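Cytochrome c, class II (Shewanella frigidimarina, PDB 4ULV) carries a covalently attached heme c and probably serves in electron transfer or, as a cytochrome c', in the binding of diatomic gases. Local coordinates at residues 43-48 with 97-102; 82-87 with 123-128. All coordinates share one frame; numbering follows the deposited sequence.

Contact 1 of 2, residues 43-48 with 97-102; sequences TRADNV and VAAKSS
Ala45 of helix 38-51 and Ala99, near the end of helix 78-98, bring their backbones to 6.9 Å between CA atoms, and a type I turn from Ala98 to Ser101 then leads the chain away. Both alanines point toward each other, and their CB methyls meet at 3.9 Å, a spacing consistent with plain van der Waals packing. Beside this apolar pair, Asp46 and Lys100 reach out from opposite directions and join in a salt bridge. The lysine NZ lies 2.9 Å from Asp46 OD1, approaching on the syn side and 27° out of the carboxylate plane; its bond to Asp46 OD2, at 3.0 Å, is weak. Bends at chi2 (-53°) and chi4 (-87°), with chi3 anti between them, steer NZ to the carboxylate. Its strongest polar partner is Ser42 OG, and Ala96 O is a further acceptor. An asparagine here removes the charge, and the Lys100 ammonium would probably be left without a countercharge in this contact. Buried alanine methyls beside a more exposed ion pair thus join helix 38-51 to the C-terminal end of helix 78-98 and the turn after it, within the four-helix bundle typical of cytochrome c'.

Contact 2 of 2, residues 82-87 with 123-128; sequences DSKMTA and DVYKKD. With HEC (heme c), chain C.
Lys84 reaches from helix 78-98 toward Tyr125 at the end of helix 104-125, although the nearest CA atoms, those of Lys84 and Val124, are 10.4 Å apart. Its CB rests 3.8 Å from the heme vinyl-derived carbon CBC. From there the chain runs extended through CG, with chi2 at -173° and chi3 at -173°, which carries CD to 4.0 Å from Tyr125 CE2. Lys84 CE lies 4.0 Å from Tyr125 CE2, approaching the ring obliquely, and 4.3 Å from Val124 CG2, while a bend at chi4 (-46°) turns NZ aside. The methylenes make the contact, which is apolar. Val124 CG1 lies over one face of the Tyr125 ring, 3.5 Å above the plane and over its centre, and Tyr125 OH is hydrogen-bonded to Asp80 OD2, its strongest polar partner. Next to Lys84, Met85 brings CE to 3.6 Å from heme CBC. On the other segment, Lys126 lays its chain against the macrocycle, with CE 3.5 Å from heme CHA. All four residues, Lys84, Met85, Tyr125 and Lys126, belong to the heme c pocket, and Tyr125 lies close to Cys121, one of the two cysteines that bind the heme covalently. Helices 78-98 and 104-125 meet here, while Phe81 packs edge-to-face with Tyr125 and the short helix 73-76 adds Lys73 and Ile74.

From the N terminus, helix 5-30 comes first, and the chain then enters helix 38-51, where contact 1 begins. That contact closes when the chain reaches 97-102, after 48 intervening residues that include the first half of contact 2 at 82-87. Contact 2 closes later, near the C terminus at 123-128, so the two loops cross and neither encloses the other. Helix 78-98 serves both: its C-terminal end and the turn after it join helix 38-51, and a region nearer its start meets the end of helix 104-125. The contact centres are 23 Å apart, on opposite sides of the chain's centre, and together they tie three of the four long helices to one another, with contact 2 alone at the heme.

Contact 1 of 2, residues 43-48 with 97-102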
ATOM      1  N   THR A  43       9.269 -10.688   1.222  1.00  8.69           N
ATOM      2  CA  THR A  43       7.883 -10.230   0.974  1.00  9.72           C
ATOM      3  C   THR A  43       7.709  -8.735   1.397  1.00  9.49           C
ATOM      4  O   THR A  43       6.956  -8.004   0.715  1.00 10.74           O
ATOM      5  CB  THR A  43       6.872 -11.189   1.563  1.00 11.11           C
ATOM      6  OG1 THR A  43       5.687 -11.162   0.739  1.00 14.63           O
ATOM      7  CG2 THR A  43       6.592 -10.871   2.984  1.00 10.63           C
ATOM      8  N   ARG A  44       8.489  -8.298   2.382  1.00  9.05           N
ATOM      9  CA  ARG A  44       8.531  -6.889   2.704  1.00 10.00           C
ATOM     10  C   ARG A  44       9.133  -6.080   1.594  1.00  8.57           C
ATOM     11  O   ARG A  44       8.676  -4.972   1.289  1.00  9.91           O
ATOM     12  CB  ARG A  44       9.180  -6.614   4.054  1.00 10.90           C
ATOM     13  CG  ARG A  44       8.308  -7.189   5.193  1.00 12.85           C
ATOM     14  CD  ARG A  44       8.372  -6.347   6.375  1.00 12.99           C
ATOM     15  NE  ARG A  44       7.896  -7.009   7.526  1.00 10.11           N
ATOM     16  CZ  ARG A  44       6.617  -7.052   7.879  1.00 11.71           C
ATOM     17  NH1 ARG A  44       5.707  -6.520   7.094  1.00 11.60           N
ATOM     18  NH2 ARG A  44       6.312  -7.648   9.013  1.00 13.87           N
ATOM     19  N   ALA A  45      10.194  -6.628   0.971  1.00  8.78           N
ATOM     20  CA  ALA A  45      10.750  -5.926  -0.153  1.00  8.46           C
ATOM     21  C   ALA A  45       9.746  -5.827  -1.301  1.00  7.95           C
ATOM     22  O   ALA A  45       9.646  -4.785  -1.981  1.00  9.06           O
ATOM     23  CB  ALA A  45      12.039  -6.659  -0.626  1.00  7.96           C
ATOM     24  N   ASP A  46       8.975  -6.885  -1.522  1.00  7.66           N
ATOM     25  CA  ASP A  46       7.928  -6.842  -2.558  1.00  8.31           C
ATOM     26  C   ASP A  46       6.851  -5.805  -2.147  1.00  8.34           C
ATOM     27  O   ASP A  46       6.406  -5.030  -2.987  1.00  9.28           O
ATOM     28  CB  ASP A  46       7.314  -8.231  -2.724  1.00  8.72           C
ATOM     29  CG  ASP A  46       8.295  -9.268  -3.331  1.00 10.53           C
ATOM     30  OD1 ASP A  46       9.107  -8.841  -4.151  1.00 13.41           O
ATOM     31  OD2 ASP A  46       8.274 -10.455  -2.935  1.00 13.11           O
ATOM     32  N   ASN A  47       6.517  -5.725  -0.852  1.00  8.90           N
ATOM     33  CA  ASN A  47       5.574  -4.681  -0.370  1.00  9.86           C
ATOM     34  C   ASN A  47       6.118  -3.292  -0.689  1.00  8.54           C
ATOM     35  O   ASN A  47       5.428  -2.411  -1.210  1.00  8.98           O
ATOM     36  CB  ASN A  47       5.345  -4.773   1.089  1.00  9.78           C
ATOM     37  CG  ASN A  47       4.516  -5.978   1.513  1.00  9.48           C
ATOM     38  OD1 ASN A  47       3.836  -6.597   0.654  1.00  9.88           O
ATOM     39  ND2 ASN A  47       4.465  -6.299   2.782  1.00  8.32           N
ATOM     40  N   VAL A  48       7.394  -3.063  -0.345  1.00  8.75           N
ATOM     41  CA  VAL A  48       7.982  -1.762  -0.643  1.00 10.14           C
ATOM     42  C   VAL A  48       7.995  -1.411  -2.138  1.00  8.35           C
ATOM     43  O   VAL A  48       7.724  -0.314  -2.589  1.00  9.52           O
ATOM     44  CB  VAL A  48       9.424  -1.603   0.012  1.00  9.24           C
ATOM     45  CG1 VAL A  48      10.083  -0.302  -0.416  1.00 10.40           C
ATOM     46  CG2 VAL A  48       9.293  -1.669   1.537  1.00  9.32           C
ATOM     47  N   VAL A  97      14.328  -7.737  -6.033  1.00  8.80           N
ATOM     48  CA  VAL A  97      15.079  -8.779  -6.765  1.00  9.22           C
ATOM     49  C   VAL A  97      16.223  -9.289  -5.882  1.00  9.52           C
ATOM     50  O   VAL A  97      16.396 -10.517  -5.767  1.00 11.21           O
ATOM     51  CB  VAL A  97      15.605  -8.221  -8.133  1.00 10.22           C
ATOM     52  CG1 VAL A  97      16.557  -9.164  -8.780  1.00  9.63           C
ATOM     53  CG2 VAL A  97      14.460  -7.947  -9.096  1.00 13.98           C
ATOM     54  N   ALA A  98      16.993  -8.381  -5.247  1.00  9.11           N
ATOM     55  CA  ALA A  98      18.119  -8.826  -4.448  1.00 10.62           C
ATOM     56  C   ALA A  98      17.682  -9.729  -3.302  1.00  9.38           C
ATOM     57  O   ALA A  98      18.336 -10.696  -2.929  1.00 11.56           O
ATOM     58  CB  ALA A  98      18.855  -7.598  -3.872  1.00 10.48           C
ATOM     59  N   ALA A  99      16.485  -9.424  -2.755  1.00  8.91           N
ATOM     60  CA  ALA A  99      15.947 -10.216  -1.676  1.00 10.53           C
ATOM     61  C   ALA A  99      15.529 -11.646  -2.027  1.00 10.87           C
ATOM     62  O   ALA A  99      15.301 -12.464  -1.152  1.00 13.32           O
ATOM     63  CB  ALA A  99      14.746  -9.485  -1.049  1.00  9.70           C
ATOM     64  N   LYS A 100      15.482 -11.944  -3.321  1.00 10.51           N
ATOM     65  CA  LYS A 100      15.233 -13.306  -3.752  1.00 11.36           C
ATOM     66  C   LYS A 100      16.488 -14.195  -3.755  1.00 13.18           C
ATOM     67  O   LYS A 100      16.368 -15.354  -4.063  1.00 21.08           O
ATOM     68  CB  LYS A 100      14.580 -13.333  -5.154  1.00 11.83           C
ATOM     69  CG  LYS A 100      13.337 -12.495  -5.296  1.00 12.29           C
ATOM     70  CD  LYS A 100      12.349 -12.837  -4.231  1.00 11.11           C
ATOM     71  CE  LYS A 100      11.048 -12.001  -4.341  1.00 10.03           C
ATOM     72  NZ  LYS A 100      11.235 -10.676  -3.588  1.00  9.98           N
ATOM     73  N   SER A 101      17.634 -13.668  -3.383  1.00 12.61           N
ATOM     74  CA  SER A 101      18.915 -14.375  -3.338  0.60 12.44           C
ATOM     75  C   SER A 101      19.334 -14.411  -1.862  1.00 11.86           C
ATOM     76  O   SER A 101      18.785 -13.668  -0.991  1.00 15.16           O
ATOM     77  CB  SER A 101      19.954 -13.582  -4.105  0.60 14.28           C
ATOM     78  OG  SER A 101      20.433 -12.544  -3.253  0.60 15.02           O
ATOM     79  N   SER A 102      20.351 -15.194  -1.575  1.00 14.28           N
ATOM     80  CA  SER A 102      20.973 -15.192  -0.264  1.00 14.31           C
ATOM     81  C   SER A 102      22.283 -14.407  -0.236  1.00 14.25           C
ATOM     82  O   SER A 102      23.074 -14.624   0.685  1.00 21.16           O
ATOM     83  CB  SER A 102      21.191 -16.636   0.158  1.00 15.35           C
ATOM     84  OG  SER A 102      22.085 -17.287  -0.709  1.00 19.07           O
TER

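Contact 2 of 2, residues 82-87 with 123-128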
ATOM      1  N   ASP A  82       9.923  13.965  -9.981  1.00  9.30           N
ATOM      2  CA  ASP A  82       9.449  12.775 -10.697  1.00  8.73           C
ATOM      3  C   ASP A  82      10.630  11.843 -11.081  1.00  9.18           C
ATOM      4  O   ASP A  82      10.474  10.648 -11.013  1.00 10.28           O
ATOM      5  CB  ASP A  82       8.667  13.168 -11.956  1.00 10.74           C
ATOM      6  CG  ASP A  82       7.348  13.831 -11.647  1.00 11.30           C
ATOM      7  OD1 ASP A  82       6.891  13.809 -10.466  1.00 11.55           O
ATOM      8  OD2 ASP A  82       6.728  14.358 -12.621  1.00 10.86           O
ATOM      9  N   SER A  83      11.805  12.418 -11.396  1.00  9.06           N
ATOM     10  CA  SER A  83      13.001  11.610 -11.650  1.00 11.81           C
ATOM     11  C   SER A  83      13.387  10.854 -10.383  1.00  9.22           C
ATOM     12  O   SER A  83      13.601   9.664 -10.407  1.00  9.83           O
ATOM     13  CB  SER A  83      14.096  12.532 -12.121  1.00 13.88           C
ATOM     14  OG  SER A  83      15.334  11.828 -12.263  1.00 12.09           O
ATOM     15  N   LYS A  84      13.415  11.575  -9.236  1.00  9.60           N
ATOM     16  CA  LYS A  84      13.708  10.901  -7.948  1.00  9.47           C
ATOM     17  C   LYS A  84      12.666   9.807  -7.636  1.00  8.43           C
ATOM     18  O   LYS A  84      12.969   8.726  -7.139  1.00  9.89           O
ATOM     19  CB  LYS A  84      13.771  11.907  -6.769  1.00  8.07           C
ATOM     20  CG  LYS A  84      14.983  12.764  -6.787  1.00  9.24           C
ATOM     21  CD  LYS A  84      15.066  13.616  -5.492  1.00 10.33           C
ATOM     22  CE  LYS A  84      16.160  14.671  -5.443  1.00 12.05           C
ATOM     23  NZ  LYS A  84      17.461  14.172  -5.905  1.00 15.43           N
ATOM     24  N   MET A  85      11.390  10.141  -7.842  1.00  8.75           N
ATOM     25  CA  MET A  85      10.352   9.150  -7.545  1.00  9.22           C
ATOM     26  C   MET A  85      10.454   7.891  -8.405  1.00  8.58           C
ATOM     27  O   MET A  85      10.313   6.793  -7.869  1.00  9.27           O
ATOM     28  CB  MET A  85       8.976   9.786  -7.639  1.00 10.60           C
ATOM     29  CG  MET A  85       7.851   8.868  -7.143  1.00 12.07           C
ATOM     30  SD  MET A  85       7.851   8.674  -5.364  1.00 13.53           S
ATOM     31  CE  MET A  85       7.245  10.275  -4.755  1.00 12.89           C
ATOM     32  N   THR A  86      10.655   8.078  -9.704  1.00  8.22           N
ATOM     33  CA  THR A  86      10.847   6.903 -10.562  1.00  9.24           C
ATOM     34  C   THR A  86      12.091   6.111 -10.262  1.00  8.99           C
ATOM     35  O   THR A  86      12.086   4.874 -10.274  1.00 10.49           O
ATOM     36  CB  THR A  86      10.754   7.269 -12.040  1.00 10.95           C
ATOM     37  OG1 THR A  86      11.714   8.225 -12.420  1.00 13.72           O
ATOM     38  CG2 THR A  86       9.458   7.821 -12.387  1.00 10.68           C
ATOM     39  N   ALA A  87      13.154   6.806  -9.856  1.00  9.49           N
ATOM     40  CA  ALA A  87      14.341   6.128  -9.429  1.00  9.56           C
ATOM     41  C   ALA A  87      14.137   5.336  -8.173  1.00  8.90           C
ATOM     42  O   ALA A  87      14.634   4.222  -8.019  1.00  9.45           O
ATOM     43  CB  ALA A  87      15.493   7.084  -9.286  1.00 10.25           C
ATOM     44  N   ASP A 123      15.640  15.357   1.697  1.00 11.02           N
ATOM     45  CA  ASP A 123      16.558  16.500   1.898  1.00 10.92           C
ATOM     46  C   ASP A 123      16.126  17.683   1.079  1.00 11.45           C
ATOM     47  O   ASP A 123      16.225  18.833   1.530  1.00 16.35           O
ATOM     48  CB  ASP A 123      17.975  16.072   1.492  1.00 12.66           C
ATOM     49  CG  ASP A 123      18.674  15.294   2.566  1.00 16.26           C
ATOM     50  OD1 ASP A 123      18.182  15.209   3.697  1.00 17.87           O
ATOM     51  OD2 ASP A 123      19.743  14.724   2.212  1.00 19.81           O
ATOM     52  N   VAL A 124      15.589  17.433  -0.122  1.00 11.14           N
ATOM     53  CA  VAL A 124      15.227  18.506  -1.060  1.00 10.99           C
ATOM     54  C   VAL A 124      13.757  18.942  -0.917  1.00 10.98           C
ATOM     55  O   VAL A 124      13.472  20.137  -1.083  1.00 15.45           O
ATOM     56  CB  VAL A 124      15.599  18.130  -2.521  1.00 11.07           C
ATOM     57  CG1 VAL A 124      15.273  19.231  -3.471  1.00 14.64           C
ATOM     58  CG2 VAL A 124      17.045  17.764  -2.598  1.00 11.80           C
ATOM     59  N   TYR A 125      12.838  17.976  -0.681  1.00  9.84           N
ATOM     60  CA  TYR A 125      11.412  18.192  -0.895  1.00  9.70           C
ATOM     61  C   TYR A 125      10.533  18.034   0.313  1.00 10.99           C
ATOM     62  O   TYR A 125       9.305  18.242   0.182  1.00 12.22           O
ATOM     63  CB  TYR A 125      10.972  17.270  -2.020  1.00  9.86           C
ATOM     64  CG  TYR A 125      11.574  17.623  -3.331  1.00 10.15           C
ATOM     65  CD1 TYR A 125      11.336  18.811  -3.955  1.00 11.02           C
ATOM     66  CD2 TYR A 125      12.419  16.721  -3.999  1.00  9.56           C
ATOM     67  CE1 TYR A 125      11.895  19.134  -5.156  1.00 10.14           C
ATOM     68  CE2 TYR A 125      12.989  17.046  -5.198  1.00 11.18           C
ATOM     69  CZ  TYR A 125      12.781  18.258  -5.785  1.00 11.81           C
ATOM     70  OH  TYR A 125      13.340  18.639  -6.971  1.00 12.77           O
ATOM     71  N   LYS A 126      11.071  17.744   1.484  1.00 11.59           N
ATOM     72  CA  LYS A 126      10.278  17.528   2.700  1.00 13.15           C
ATOM     73  C   LYS A 126      10.788  18.442   3.754  1.00 11.93           C
ATOM     74  O   LYS A 126      11.972  18.679   3.926  1.00 14.63           O
ATOM     75  CB  LYS A 126      10.341  16.068   3.199  1.00 14.66           C
ATOM     76  CG  LYS A 126       9.354  15.672   4.267  1.00 15.25           C
ATOM     77  CD  LYS A 126       9.505  14.232   4.694  1.00 15.86           C
ATOM     78  CE  LYS A 126       8.652  13.757   5.841  1.00 17.37           C
ATOM     79  NZ  LYS A 126       9.093  14.352   7.140  1.00 25.75           N
ATOM     80  N   LYS A 127       9.865  18.996   4.538  1.00 13.48           N
ATOM     81  CA  LYS A 127      10.238  19.861   5.695  1.00 13.23           C
ATOM     82  C   LYS A 127      11.095  19.075   6.651  1.00 16.38           C
ATOM     83  O   LYS A 127      10.949  17.866   6.813  1.00 20.96           O
ATOM     84  CB  LYS A 127       8.982  20.380   6.428  1.00 15.32           C
ATOM     85  CG  LYS A 127       8.117  21.243   5.555  1.00 18.95           C
ATOM     86  CD  LYS A 127       6.841  21.703   6.246  1.00 21.89           C
ATOM     87  CE  LYS A 127       5.883  22.332   5.232  1.00 28.27           C
ATOM     88  NZ  LYS A 127       4.503  22.610   5.725  1.00 27.39           N
ATOM     89  N   ASP A 128      12.023  19.770   7.304  1.00 18.42           N
ATOM     90  CA  ASP A 128      12.760  19.187   8.427  1.00 26.16           C
ATOM     91  C   ASP A 128      11.886  18.899   9.643  1.00 42.99           C
ATOM     92  O   ASP A 128      12.254  18.008  10.412  1.00 61.17           O
ATOM     93  CB  ASP A 128      13.853  20.139   8.904  1.00 27.78           C
ATOM     94  CG  ASP A 128      14.987  20.284   7.928  1.00 39.62           C
ATOM     95  OD1 ASP A 128      15.044  19.593   6.878  1.00 37.60           O
ATOM     96  OD2 ASP A 128      15.846  21.129   8.270  1.00 58.57           O
ATOM     97  OXT ASP A 128      10.842  19.542   9.886  1.00 56.94           O
TER
HETATM   98 FE   HEC C 129       9.155   9.891   2.060  1.00 10.11          FE
HETATM   99  CHA HEC C 129       6.796  11.636   3.841  1.00 10.84           C
HETATM  100  CHB HEC C 129       9.222   7.553   4.486  1.00  9.06           C
HETATM  101  CHC HEC C 129      10.970   7.867   0.024  1.00  9.45           C
HETATM  102  CHD HEC C 129       8.979  12.210  -0.414  1.00  8.68           C
HETATM  103  NA  HEC C 129       8.124   9.644   3.861  1.00  9.71           N
HETATM  104  C1A HEC C 129       7.225  10.454   4.452  1.00  9.47           C
HETATM  105  C2A HEC C 129       6.815   9.956   5.697  1.00 10.58           C
HETATM  106  C3A HEC C 129       7.505   8.799   5.878  1.00 10.00           C
HETATM  107  C4A HEC C 129       8.315   8.619   4.711  1.00  9.52           C
HETATM  108  CMA HEC C 129       7.455   7.899   7.065  1.00 10.94           C
HETATM  109  CAA HEC C 129       5.805  10.619   6.641  1.00 10.55           C
HETATM  110  CBA HEC C 129       4.378  10.149   6.296  1.00 10.95           C
HETATM  111  CGA HEC C 129       3.327  10.698   7.256  1.00 14.79           C
HETATM  112  O1A HEC C 129       2.995  11.876   7.148  1.00 18.70           O
HETATM  113  O2A HEC C 129       2.822   9.916   8.076  1.00 22.51           O
HETATM  114  NB  HEC C 129       9.888   7.962   2.173  1.00  9.90           N
HETATM  115  C1B HEC C 129       9.937   7.183   3.290  1.00  9.80           C
HETATM  116  C2B HEC C 129      10.784   6.072   3.173  1.00  9.43           C
HETATM  117  C3B HEC C 129      11.246   6.200   1.896  1.00  8.96           C
HETATM  118  C4B HEC C 129      10.719   7.337   1.292  1.00  9.07           C
HETATM  119  CMB HEC C 129      11.139   5.090   4.215  1.00 10.56           C
HETATM  120  CAB HEC C 129      12.221   5.310   1.144  1.00  9.67           C
HETATM  121  CBB HEC C 129      12.064   3.816   1.403  1.00  9.97           C
HETATM  122  NC  HEC C 129       9.828   9.966   0.070  1.00  9.34           N
HETATM  123  C1C HEC C 129      10.649   9.057  -0.587  1.00  8.64           C
HETATM  124  C2C HEC C 129      10.994   9.540  -1.864  1.00  8.59           C
HETATM  125  C3C HEC C 129      10.405  10.794  -2.010  1.00  9.51           C
HETATM  126  C4C HEC C 129       9.701  10.998  -0.765  1.00  9.35           C
HETATM  127  CMC HEC C 129      11.890   8.770  -2.839  1.00  8.90           C
HETATM  128  CAC HEC C 129      10.481  11.779  -3.134  1.00 10.14           C
HETATM  129  CBC HEC C 129      10.727  11.303  -4.534  1.00  9.88           C
HETATM  130  ND  HEC C 129       8.039  11.623   1.740  1.00  9.35           N
HETATM  131  C1D HEC C 129       8.191  12.493   0.751  1.00  9.75           C
HETATM  132  C2D HEC C 129       7.472  13.706   0.964  1.00  9.93           C
HETATM  133  C3D HEC C 129       6.779  13.492   2.121  1.00  9.65           C
HETATM  134  C4D HEC C 129       7.193  12.228   2.615  1.00 10.67           C
HETATM  135  CMD HEC C 129       7.397  14.885   0.084  1.00 10.70           C
HETATM  136  CAD HEC C 129       5.774  14.411   2.739  1.00  8.98           C
HETATM  137  CBD HEC C 129       4.327  13.991   2.467  1.00  9.38           C
HETATM  138  CGD HEC C 129       3.286  14.932   3.105  1.00 10.29           C
HETATM  139  O1D HEC C 129       3.526  15.314   4.305  1.00 12.10           O
HETATM  140  O2D HEC C 129       2.355  15.284   2.367  1.00 11.27           O